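Local coordinates for twin-arginine translocation pathway signal protein (Burkholderia phytofirmans, PDB 2RJO), which probably serves as a periplasmic sugar-binding protein of the type that feeds uptake transporters, and holds beta-D-galactopyranose in the cleft between its two lobes, at residues D70-D73 / S74-R78; T125-Q128 / L129-M133; S147-P150 / A151-K155. All blocks are in the same frame, centred on the assembly; numbering follows the deposited sequence.

Contact 1. Residues D70-D73 / S74-R78; sequences DPND and SADAR. With GAL (beta-D-galactopyranose), chain B.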
loop_
_atom_site.group_PDB
_atom_site.type_symbol
_atom_site.label_atom_id
_atom_site.label_comp_id
_atom_site.label_asym_id
_atom_site.label_seq_id
_atom_site.Cartn_x
_atom_site.Cartn_y
_atom_site.Cartn_z
ATOM N N ASP A 70 7.445 4.770 3.112
ATOM C CA ASP A 70 5.985 4.742 3.091
ATOM C C ASP A 70 5.648 5.519 4.377
ATOM O O ASP A 70 5.605 4.939 5.458
ATOM C CB ASP A 70 5.497 3.288 3.209
ATOM C CG ASP A 70 3.972 3.157 3.196
ATOM O OD1 ASP A 70 3.264 4.100 3.614
ATOM O OD2 ASP A 70 3.476 2.089 2.778
ATOM N N PRO A 71 5.439 6.847 4.275
ATOM C CA PRO A 71 5.116 7.677 5.443
ATOM C C PRO A 71 3.938 7.171 6.266
ATOM O O PRO A 71 2.873 6.884 5.722
ATOM C CB PRO A 71 4.840 9.047 4.822
ATOM C CG PRO A 71 5.770 9.069 3.665
ATOM C CD PRO A 71 5.554 7.688 3.072
ATOM N N ASN A 72 4.151 7.067 7.576
ATOM C CA ASN A 72 3.129 6.610 8.521
ATOM C C ASN A 72 1.850 7.431 8.333
ATOM O O ASN A 72 0.746 6.892 8.350
ATOM C CB ASN A 72 3.655 6.760 9.952
ATOM C CG ASN A 72 2.669 6.288 10.991
ATOM O OD1 ASN A 72 2.196 5.148 10.943
ATOM N ND2 ASN A 72 2.358 7.161 11.956
ATOM N N ASP A 73 2.015 8.735 8.144
ATOM C CA ASP A 73 0.892 9.643 7.922
ATOM C C ASP A 73 1.339 10.606 6.827
ATOM O O ASP A 73 2.534 10.775 6.590
ATOM C CB ASP A 73 0.544 10.423 9.205
ATOM C CG ASP A 73 -0.832 10.048 9.774
ATOM O OD1 ASP A 73 -1.692 9.574 8.988
ATOM O OD2 ASP A 73 -1.065 10.242 11.003
ATOM N N SER A 74 0.386 11.234 6.159
ATOM C CA SER A 74 0.717 12.162 5.085
ATOM C C SER A 74 1.524 13.380 5.538
ATOM O O SER A 74 2.258 13.966 4.747
ATOM C CB SER A 74 -0.564 12.612 4.384
ATOM O OG SER A 74 -1.313 11.471 3.997
ATOM N N ALA A 75 1.396 13.756 6.805
ATOM C CA ALA A 75 2.125 14.905 7.337
ATOM C C ALA A 75 3.617 14.607 7.437
ATOM O O ALA A 75 4.444 15.469 7.125
ATOM C CB ALA A 75 1.589 15.276 8.712
ATOM N N ASP A 76 3.953 13.390 7.871
ATOM C CA ASP A 76 5.342 12.965 8.035
ATOM C C ASP A 76 6.178 13.119 6.776
ATOM O O ASP A 76 7.370 13.384 6.849
ATOM C CB ASP A 76 5.394 11.500 8.469
ATOM C CG ASP A 76 4.689 11.256 9.782
ATOM O OD1 ASP A 76 4.997 11.979 10.749
ATOM O OD2 ASP A 76 3.841 10.337 9.848
ATOM N N ALA A 77 5.548 12.929 5.624
ATOM C CA ALA A 77 6.236 13.027 4.338
ATOM C C ALA A 77 7.035 14.308 4.136
ATOM O O ALA A 77 8.182 14.256 3.691
ATOM C CB ALA A 77 5.242 12.879 3.210
ATOM N N ARG A 78 6.440 15.455 4.447
ATOM C CA ARG A 78 7.138 16.714 4.245
ATOM C C ARG A 78 8.381 16.830 5.108
ATOM O O ARG A 78 9.451 17.177 4.613
ATOM C CB ARG A 78 6.228 17.912 4.526
ATOM C CG ARG A 78 6.843 19.247 4.075
ATOM C CD ARG A 78 6.102 20.432 4.678
ATOM N NE ARG A 78 4.654 20.280 4.583
ATOM C CZ ARG A 78 3.956 20.368 3.455
ATOM N NH1 ARG A 78 4.568 20.611 2.305
ATOM N NH2 ARG A 78 2.635 20.215 3.487
HETATM C C1 GAL B . -0.622 -0.525 4.599
HETATM C C2 GAL B . -1.666 -1.060 3.592
HETATM C C3 GAL B . -1.320 -0.520 2.186
HETATM C C4 GAL B . -1.343 1.018 2.230
HETATM C C5 GAL B . -0.292 1.457 3.288
HETATM C C6 GAL B . -0.291 2.969 3.367
HETATM O O1 GAL B . -0.950 -1.011 5.914
HETATM O O2 GAL B . -1.625 -2.486 3.572
HETATM O O3 GAL B . -2.282 -0.972 1.236
HETATM O O4 GAL B . -2.641 1.448 2.640
HETATM O O5 GAL B . -0.639 0.930 4.612
HETATM O O6 GAL B . 0.676 3.349 4.328
#
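Asp73 and Asp76 meet through two weak hydrogen bonds, each given by a backbone N-H. The Asp73 N-H points to carboxylate oxygen OD2 of Asp76, with Asp73 N to Asp76 OD2 at 3.0 Å. In return Asp76 N donates to Asp73 O at 3.2 Å. The angles at the hydrogen are near 125°. The Asp76 carboxylate folds back over the turn because its CG lies beside its own backbone N (chi1 -60°). Asp76 OD2 also comes 3.6 Å from Asn72 CB. The same oxygen bonds to Ser47 OG, and Asn72 ND2 reaches that serine too. The amide of Asn72 is turned 25° from the carboxylate plane of Asp76. Asn72 OD1 is hydrogen-bonded to NE of Arg13, which lines the galactose pocket.

This is the loop that leads from strand 65-69 into helix 74-87. In the periplasmic binding protein fold, loops at this end of the parallel strands line the ligand cleft. Asp70 heads the loop and meets the sugar. Its CG is anti to the backbone N, which sends the carboxylate out toward the galactose. GAL O6 donates to Asp70 OD1 at 2.8 Å. Asp70 OD2 bonds to Tyr20 OH, so each carboxylate oxygen has a partner.

The apolar part is small. Pro71 CG lies 3.9 Å from Ala77 CB, and the proline ring rests against the first turn of the helix, at Ala77. Both residues are buried.

Charge adds one more feature. Asp73 OD2 and Asp76 OD2 lie 5.0 Å apart, close enough that the two carboxylates may weakly disfavour each other.

Contact 2. Residues T125-Q128 / L129-M133; sequences TATQ and LFKSM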
loop_
_atom_site.group_PDB
_atom_site.type_symbol
_atom_site.label_atom_id
_atom_site.label_comp_id
_atom_site.label_asym_id
_atom_site.label_seq_id
_atom_site.Cartn_x
_atom_site.Cartn_y
_atom_site.Cartn_z
ATOM N N THR A 125 -13.057 -3.355 -6.331
ATOM C CA THR A 125 -13.289 -4.438 -5.378
ATOM C C THR A 125 -14.710 -4.364 -4.820
ATOM O O THR A 125 -15.344 -5.392 -4.563
ATOM C CB THR A 125 -12.269 -4.396 -4.205
ATOM O OG1 THR A 125 -12.510 -3.245 -3.384
ATOM C CG2 THR A 125 -10.853 -4.346 -4.741
ATOM N N ALA A 126 -15.210 -3.146 -4.645
ATOM C CA ALA A 126 -16.553 -2.934 -4.133
ATOM C C ALA A 126 -17.583 -3.389 -5.158
ATOM O O ALA A 126 -18.627 -3.944 -4.801
ATOM C CB ALA A 126 -16.761 -1.461 -3.814
ATOM N N THR A 127 -17.304 -3.138 -6.433
ATOM C CA THR A 127 -18.233 -3.536 -7.482
ATOM C C THR A 127 -18.310 -5.054 -7.566
ATOM O O THR A 127 -19.388 -5.619 -7.732
ATOM C CB THR A 127 -17.807 -2.969 -8.847
ATOM O OG1 THR A 127 -18.014 -1.552 -8.846
ATOM C CG2 THR A 127 -18.620 -3.590 -9.974
ATOM N N GLN A 128 -17.162 -5.712 -7.449
ATOM C CA GLN A 128 -17.117 -7.167 -7.501
ATOM C C GLN A 128 -17.865 -7.747 -6.311
ATOM O O GLN A 128 -18.568 -8.748 -6.445
ATOM C CB GLN A 128 -15.672 -7.661 -7.479
ATOM C CG GLN A 128 -15.550 -9.176 -7.401
ATOM C CD GLN A 128 -16.113 -9.874 -8.632
ATOM O OE1 GLN A 128 -15.517 -9.834 -9.716
ATOM N NE2 GLN A 128 -17.271 -10.512 -8.472
ATOM N N LEU A 129 -17.692 -7.121 -5.148
ATOM C CA LEU A 129 -18.350 -7.562 -3.931
ATOM C C LEU A 129 -19.872 -7.462 -4.060
ATOM O O LEU A 129 -20.603 -8.389 -3.705
ATOM C CB LEU A 129 -17.874 -6.719 -2.747
ATOM C CG LEU A 129 -18.580 -6.966 -1.415
ATOM C CD1 LEU A 129 -18.215 -8.351 -0.892
ATOM C CD2 LEU A 129 -18.189 -5.898 -0.405
ATOM N N PHE A 130 -20.355 -6.340 -4.586
ATOM C CA PHE A 130 -21.788 -6.159 -4.735
ATOM C C PHE A 130 -22.373 -7.108 -5.768
ATOM O O PHE A 130 -23.531 -7.503 -5.661
ATOM C CB PHE A 130 -22.111 -4.712 -5.112
ATOM C CG PHE A 130 -21.608 -3.699 -4.120
ATOM C CD1 PHE A 130 -21.430 -4.035 -2.770
ATOM C CD2 PHE A 130 -21.327 -2.395 -4.526
ATOM C CE1 PHE A 130 -20.978 -3.083 -1.848
ATOM C CE2 PHE A 130 -20.875 -1.436 -3.607
ATOM C CZ PHE A 130 -20.701 -1.785 -2.266
ATOM N N LYS A 131 -21.588 -7.472 -6.777
ATOM C CA LYS A 131 -22.093 -8.398 -7.779
ATOM C C LYS A 131 -22.329 -9.719 -7.057
ATOM O O LYS A 131 -23.385 -10.341 -7.197
ATOM C CB LYS A 131 -21.080 -8.618 -8.905
ATOM C CG LYS A 131 -20.684 -7.375 -9.688
ATOM C CD LYS A 131 -21.896 -6.650 -10.248
ATOM C CE LYS A 131 -21.503 -5.644 -11.329
ATOM N NZ LYS A 131 -21.080 -6.334 -12.582
ATOM N N SER A 132 -21.343 -10.134 -6.272
ATOM C CA SER A 132 -21.438 -11.384 -5.533
ATOM C C SER A 132 -22.671 -11.435 -4.655
ATOM O O SER A 132 -23.217 -12.510 -4.410
ATOM C CB SER A 132 -20.200 -11.587 -4.660
ATOM O OG SER A 132 -19.052 -11.806 -5.451
HETATM N N MSE A 133 -23.104 -10.277 -4.173
HETATM C CA MSE A 133 -24.272 -10.191 -3.299
HETATM C C MSE A 133 -25.582 -10.124 -4.086
HETATM O O MSE A 133 -26.658 -10.045 -3.497
HETATM C CB MSE A 133 -24.166 -8.946 -2.412
HETATM C CG MSE A 133 -23.036 -8.959 -1.393
HETATM SE SE MSE A 133 -22.741 -7.299 -0.727
HETATM C CE MSE A 133 -21.238 -7.461 -0.103
#
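Phe130 lays its ring over the carbonyl oxygen of Ala126, one helical turn back. Ala126 O sits 3.0 Å above the plane of the Phe130 ring, offset toward the rim. The ring gets there because CG stands beside its own backbone N (chi1 -58°). Further out, Phe130 CE2 touches Ala126 CB at 4.1 Å. The ring also meets Phe165, their planes about 55° apart.

Thr127 and Lys131 run side by side and point the same way. The Thr127 methyl, CG2, lies 3.8 Å from Lys131 CE. The bend of the lysine chain at chi2 (-54°) helps lay its methylene groups along the threonine; the bend at chi4 affects only where NZ points. Thr127 OG1 turns to another partner and bonds to Glu123 O.

Ser132 has its hydroxyl turned beside its own backbone N, facing back along the helix. Ser132 OG donates to Gln128 O at 3.3 Å. Ser132 N donates to the same Gln128 O at 3.1 Å, and the two donors arrive from opposite faces of the carbonyl plane. The bent Gln128 side chain brings NE2 to 3.7 Å from Ser132 OG.

Leu129 N, Phe130 N and Lys131 N bond to Thr125 O, Ala126 O and Thr127 O in the regular i to i+4 pattern. This is the last part of helix 118-132. Ala126 and Phe130 face helix 149-163, and Leu129 and Phe130 pack on strand 137-143. The chemistry is therefore divided: an apolar side is packed into the domain, while Lys131 and Ser132 are exposed and the Ser132 hydroxyl adds a second donor to a carbonyl near the helix end.

Contact 3. Residues S147-P150 / A151-K155; sequences SNVP and AIERK. With GAL (beta-D-galactopyranose), chain B.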
loop_
_atom_site.group_PDB
_atom_site.type_symbol
_atom_site.label_atom_id
_atom_site.label_comp_id
_atom_site.label_asym_id
_atom_site.label_seq_id
_atom_site.Cartn_x
_atom_site.Cartn_y
_atom_site.Cartn_z
ATOM N N SER A 147 -6.313 9.626 8.009
ATOM C CA SER A 147 -5.596 10.580 7.168
ATOM C C SER A 147 -4.764 10.047 5.994
ATOM O O SER A 147 -4.327 10.838 5.153
ATOM C CB SER A 147 -4.714 11.469 8.048
ATOM O OG SER A 147 -3.781 10.691 8.783
ATOM N N ASN A 148 -4.526 8.737 5.932
ATOM C CA ASN A 148 -3.738 8.142 4.837
ATOM C C ASN A 148 -4.400 8.341 3.470
ATOM O O ASN A 148 -5.606 8.141 3.319
ATOM C CB ASN A 148 -3.541 6.640 5.081
ATOM C CG ASN A 148 -2.400 6.342 6.037
ATOM O OD1 ASN A 148 -2.043 7.168 6.880
ATOM N ND2 ASN A 148 -1.831 5.142 5.922
ATOM N N VAL A 149 -3.605 8.719 2.472
ATOM C CA VAL A 149 -4.141 8.946 1.137
ATOM C C VAL A 149 -4.829 7.715 0.532
ATOM O O VAL A 149 -5.877 7.841 -0.099
ATOM C CB VAL A 149 -3.049 9.436 0.181
ATOM C CG1 VAL A 149 -3.634 9.699 -1.196
ATOM C CG2 VAL A 149 -2.422 10.715 0.726
ATOM N N PRO A 150 -4.252 6.508 0.705
ATOM C CA PRO A 150 -4.946 5.356 0.114
ATOM C C PRO A 150 -6.239 5.014 0.854
ATOM O O PRO A 150 -7.202 4.541 0.252
ATOM C CB PRO A 150 -3.891 4.239 0.170
ATOM C CG PRO A 150 -3.040 4.612 1.345
ATOM C CD PRO A 150 -2.919 6.122 1.200
ATOM N N ALA A 151 -6.272 5.277 2.154
ATOM C CA ALA A 151 -7.468 5.007 2.951
ATOM C C ALA A 151 -8.613 5.900 2.477
ATOM O O ALA A 151 -9.759 5.466 2.370
ATOM C CB ALA A 151 -7.186 5.274 4.430
ATOM N N ILE A 152 -8.277 7.153 2.199
ATOM C CA ILE A 152 -9.232 8.149 1.740
ATOM C C ILE A 152 -9.722 7.835 0.327
ATOM O O ILE A 152 -10.925 7.902 0.042
ATOM C CB ILE A 152 -8.581 9.568 1.756
ATOM C CG1 ILE A 152 -8.293 9.993 3.191
ATOM C CG2 ILE A 152 -9.474 10.575 1.071
ATOM C CD1 ILE A 152 -7.504 11.298 3.287
ATOM N N GLU A 153 -8.795 7.477 -0.553
ATOM C CA GLU A 153 -9.153 7.174 -1.928
ATOM C C GLU A 153 -9.955 5.885 -2.073
ATOM O O GLU A 153 -10.969 5.878 -2.752
ATOM C CB GLU A 153 -7.897 7.118 -2.806
ATOM C CG GLU A 153 -7.026 8.350 -2.686
ATOM C CD GLU A 153 -5.969 8.446 -3.774
ATOM O OE1 GLU A 153 -5.353 7.411 -4.115
ATOM O OE2 GLU A 153 -5.746 9.568 -4.277
ATOM N N ARG A 154 -9.510 4.802 -1.437
ATOM C CA ARG A 154 -10.220 3.520 -1.521
ATOM C C ARG A 154 -11.647 3.654 -0.966
ATOM O O ARG A 154 -12.603 3.103 -1.518
ATOM C CB ARG A 154 -9.440 2.444 -0.757
ATOM C CG ARG A 154 -8.041 2.218 -1.326
ATOM C CD ARG A 154 -7.162 1.324 -0.454
ATOM N NE ARG A 154 -5.781 1.334 -0.938
ATOM C CZ ARG A 154 -4.772 0.661 -0.387
ATOM N NH1 ARG A 154 -4.966 -0.099 0.688
ATOM N NH2 ARG A 154 -3.558 0.755 -0.916
ATOM N N LYS A 155 -11.777 4.400 0.124
ATOM C CA LYS A 155 -13.073 4.635 0.737
ATOM C C LYS A 155 -13.922 5.426 -0.247
ATOM O O LYS A 155 -15.145 5.252 -0.324
ATOM C CB LYS A 155 -12.929 5.439 2.020
ATOM C CG LYS A 155 -14.255 5.759 2.674
ATOM C CD LYS A 155 -14.069 6.682 3.853
ATOM C CE LYS A 155 -15.393 6.913 4.574
ATOM N NZ LYS A 155 -15.257 7.983 5.589
HETATM C C1 GAL B . -0.622 -0.525 4.599
HETATM C C2 GAL B . -1.666 -1.060 3.592
HETATM C C3 GAL B . -1.320 -0.520 2.186
HETATM C C4 GAL B . -1.343 1.018 2.230
HETATM C C5 GAL B . -0.292 1.457 3.288
HETATM C C6 GAL B . -0.291 2.969 3.367
HETATM O O1 GAL B . -0.950 -1.011 5.914
HETATM O O2 GAL B . -1.625 -2.486 3.572
HETATM O O3 GAL B . -2.282 -0.972 1.236
HETATM O O4 GAL B . -2.641 1.448 2.640
HETATM O O5 GAL B . -0.639 0.930 4.612
HETATM O O6 GAL B . 0.676 3.349 4.328
#
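Arg154 presents one face of its guanidinium to Pro150 and an edge to the sugar. Pro150 CB lies 3.3 Å above the guanidinium plane, offset toward the rim. GAL O3 sits in that plane, at the edge. Both terminal nitrogens bond to it: Arg154 NH1 to GAL O3 is 2.9 Å, and Arg154 NH2 to GAL O3 is 3.0 Å. The angles at hydrogen are 151° and 141°. Trp95 adds a cation-pi contact, and Ala204 O takes a further bond from NH1. Proline, sugar and carbonyl together should leave the group little freedom to rotate. The arginine chain is extended from CG to NE, which carries its head from the helix to the sugar.

Pro150 also touches the ligand, with Pro150 CG to GAL O4 at 3.4 Å. Pro150 thus packs on the guanidinium face and also lines the sugar site.

Val149 and Glu153 lie side by side and point the same way. Val149 CG1 is 3.7 Å from Glu153 CD. On the other side of the turn, Asn148 CB meets Ala151 CB at 3.9 Å. Asn148 is at the N-cap position, but its side chain makes no capping bond. Its carbonyl starts the helical pattern: Ile152 N bonds to Asn148 O at 3.1 Å. Arg154 N follows with a bond to Pro150 O at 2.9 Å.

Glu153 OE1 reaches weakly to Gly118 N, where helix 118-132 begins. The contact forms roughly the first two turns of helix 149-163, the helix of the beta-alpha-beta unit made with strands 137-143 and 168-175 of a parallel sheet.

The three contacts follow one another along the chain, all in the periplasmic binding protein domain. Contact 1 leads from strand 65-69, in the mixed sheet of one lobe. Contacts 2 and 3 lie on helices 118-132 and 149-163, which pack beside the parallel sheet of the other. Contacts 1 and 3 have centres 13 Å apart and meet at the cleft, where a weak hydrogen bond joins Ser74 OG to Ser147 O. Both touch the galactose, so the sugar bridges the lobes. Contact 2 touches neither of the others: its nearest atoms are about 17 Å from contact 1 and about 7 Å from contact 3. It belongs to the body of its lobe.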